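Local coordinates for protein eukaryotic translation initiation factor 2A (Schizosaccharomyces pombe, PDB 3WJ9) that probably directs methionyl-tRNAi to 40S ribosomal subunits in a codon-dependent manner during early protein synthesis on a few specific mRNAs, this chain being its beta-propeller part, at residues A180-I185 / V195-I200. Sequence-based numbering, arbitrary orientation.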
loop_
_atom_site.group_PDB
_atom_site.type_symbol
_atom_site.label_atom_id
_atom_site.label_comp_id
_atom_site.label_asym_id
_atom_site.label_seq_id
_atom_site.Cartn_x
_atom_site.Cartn_y
_atom_site.Cartn_z
ATOM N N ALA A 180 -18.349 -1.485 -1.100
ATOM C CA ALA A 180 -18.612 -2.629 -0.235
ATOM C C ALA A 180 -17.564 -2.728 0.868
ATOM O O ALA A 180 -16.509 -2.102 0.791
ATOM C CB ALA A 180 -18.653 -3.913 -1.047
ATOM N N VAL A 181 -17.862 -3.512 1.901
ATOM C CA VAL A 181 -16.969 -3.643 3.048
ATOM C C VAL A 181 -16.658 -5.110 3.353
ATOM O O VAL A 181 -17.447 -5.998 3.032
ATOM C CB VAL A 181 -17.577 -2.986 4.309
ATOM C CG1 VAL A 181 -16.496 -2.697 5.343
ATOM C CG2 VAL A 181 -18.310 -1.711 3.943
ATOM N N ALA A 182 -15.495 -5.348 3.956
ATOM C CA ALA A 182 -15.111 -6.661 4.466
ATOM C C ALA A 182 -14.559 -6.505 5.880
ATOM O O ALA A 182 -13.703 -5.652 6.119
ATOM C CB ALA A 182 -14.089 -7.309 3.561
ATOM N N VAL A 183 -15.052 -7.317 6.813
ATOM C CA VAL A 183 -14.751 -7.140 8.236
ATOM C C VAL A 183 -14.322 -8.463 8.896
ATOM O O VAL A 183 -14.594 -9.539 8.365
ATOM C CB VAL A 183 -15.978 -6.550 8.982
ATOM C CG1 VAL A 183 -15.579 -5.987 10.327
ATOM C CG2 VAL A 183 -16.642 -5.459 8.151
ATOM N N PHE A 184 -13.650 -8.384 10.045
ATOM C CA PHE A 184 -13.153 -9.575 10.740
ATOM C C PHE A 184 -13.348 -9.519 12.260
ATOM O O PHE A 184 -13.214 -8.463 12.876
ATOM C CB PHE A 184 -11.670 -9.785 10.418
ATOM C CG PHE A 184 -11.042 -10.937 11.154
ATOM C CD1 PHE A 184 -11.245 -12.238 10.731
ATOM C CD2 PHE A 184 -10.235 -10.716 12.256
ATOM C CE1 PHE A 184 -10.668 -13.299 11.399
ATOM C CE2 PHE A 184 -9.654 -11.775 12.928
ATOM C CZ PHE A 184 -9.870 -13.067 12.499
ATOM N N ILE A 185 -13.650 -10.672 12.854
ATOM C CA ILE A 185 -13.880 -10.789 14.295
ATOM C C ILE A 185 -12.906 -11.785 14.921
ATOM O O ILE A 185 -12.894 -12.951 14.544
ATOM C CB ILE A 185 -15.331 -11.240 14.602
ATOM C CG1 ILE A 185 -16.345 -10.306 13.934
ATOM C CG2 ILE A 185 -15.567 -11.340 16.104
ATOM C CD1 ILE A 185 -16.858 -10.811 12.599
ATOM N N VAL A 195 -15.325 -13.892 9.450
ATOM C CA VAL A 195 -15.142 -12.906 8.392
ATOM C C VAL A 195 -16.494 -12.585 7.758
ATOM O O VAL A 195 -17.311 -13.477 7.539
ATOM C CB VAL A 195 -14.158 -13.412 7.310
ATOM C CG1 VAL A 195 -14.141 -12.484 6.104
ATOM C CG2 VAL A 195 -12.762 -13.563 7.890
ATOM N N ARG A 196 -16.724 -11.308 7.462
ATOM C CA ARG A 196 -18.023 -10.848 6.981
ATOM C C ARG A 196 -17.913 -9.814 5.856
ATOM O O ARG A 196 -17.025 -8.963 5.868
ATOM C CB ARG A 196 -18.823 -10.258 8.146
ATOM C CG ARG A 196 -20.278 -10.643 8.118
ATOM C CD ARG A 196 -20.473 -11.975 8.780
ATOM N NE ARG A 196 -20.266 -11.926 10.219
ATOM C CZ ARG A 196 -21.192 -11.516 11.074
ATOM N NH1 ARG A 196 -22.386 -11.153 10.627
ATOM N NH2 ARG A 196 -20.937 -11.493 12.373
ATOM N N THR A 197 -18.815 -9.885 4.881
ATOM C CA THR A 197 -18.874 -8.851 3.849
ATOM C C THR A 197 -20.256 -8.204 3.802
ATOM O O THR A 197 -21.273 -8.867 4.010
ATOM C CB THR A 197 -18.536 -9.397 2.447
ATOM O OG1 THR A 197 -19.572 -10.287 2.015
ATOM C CG2 THR A 197 -17.204 -10.139 2.462
ATOM N N TYR A 198 -20.278 -6.904 3.528
ATOM C CA TYR A 198 -21.519 -6.143 3.444
ATOM C C TYR A 198 -21.478 -5.140 2.300
ATOM O O TYR A 198 -20.445 -4.519 2.046
ATOM C CB TYR A 198 -21.789 -5.395 4.755
ATOM C CG TYR A 198 -22.315 -6.247 5.885
ATOM C CD1 TYR A 198 -21.447 -6.910 6.741
ATOM C CD2 TYR A 198 -23.679 -6.360 6.120
ATOM C CE1 TYR A 198 -21.922 -7.680 7.782
ATOM C CE2 TYR A 198 -24.163 -7.126 7.163
ATOM C CZ TYR A 198 -23.279 -7.787 7.989
ATOM O OH TYR A 198 -23.753 -8.554 9.029
ATOM N N SER A 199 -22.601 -4.976 1.612
ATOM C CA SER A 199 -22.763 -3.851 0.702
ATOM C C SER A 199 -23.099 -2.627 1.544
ATOM O O SER A 199 -23.824 -2.738 2.534
ATOM C CB SER A 199 -23.852 -4.124 -0.340
ATOM O OG SER A 199 -23.994 -3.031 -1.231
ATOM N N ILE A 200 -22.559 -1.471 1.172
ATOM C CA ILE A 200 -22.772 -0.267 1.967
ATOM C C ILE A 200 -24.244 0.171 1.923
ATOM O O ILE A 200 -24.791 0.543 2.959
ATOM C CB ILE A 200 -21.815 0.886 1.530
ATOM C CG1 ILE A 200 -20.353 0.484 1.790
ATOM C CG2 ILE A 200 -22.166 2.183 2.255
ATOM C CD1 ILE A 200 -19.404 1.657 1.953
#
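Arg196 O is gripped twice from the facing strand: Val183 N donates to it at 2.7 Å, and Ala182 CA adds a CA-H...O contact at 3.3 Å. This doubled grip belongs to an antiparallel beta hairpin, the two middle strands of a four-stranded blade of the beta-propeller. The strand directions differ by 158°, and four backbone bonds in two reciprocal pairs, Val183 with Arg196 and Val181 with Tyr198, fix the register. Val181 O likewise accepts a hydrogen bond from Tyr198 N at 3.0 Å (N-H...O angle 164°) and a CA-H...O contact from Thr197 CA at 3.3 Å.

The two faces meet different neighbours. Ala182, Phe184 and Val195 turn to the face covered by strand 220-222, where all three touch Phe220; Val181 turns to the other, against Phe149 of strand 146-151, which Ile200 also meets. With CG1 anti to the backbone N (chi1 -161°), Val181 leaves CG2 beside its own N, and Ile200 CG1 reaches it at 3.7 Å, the side chains crossing at about a right angle. At the hairpin's other end, Val195 CG2 approaches the Phe184 ring at its edge, in plane, 3.5 Å from CD1.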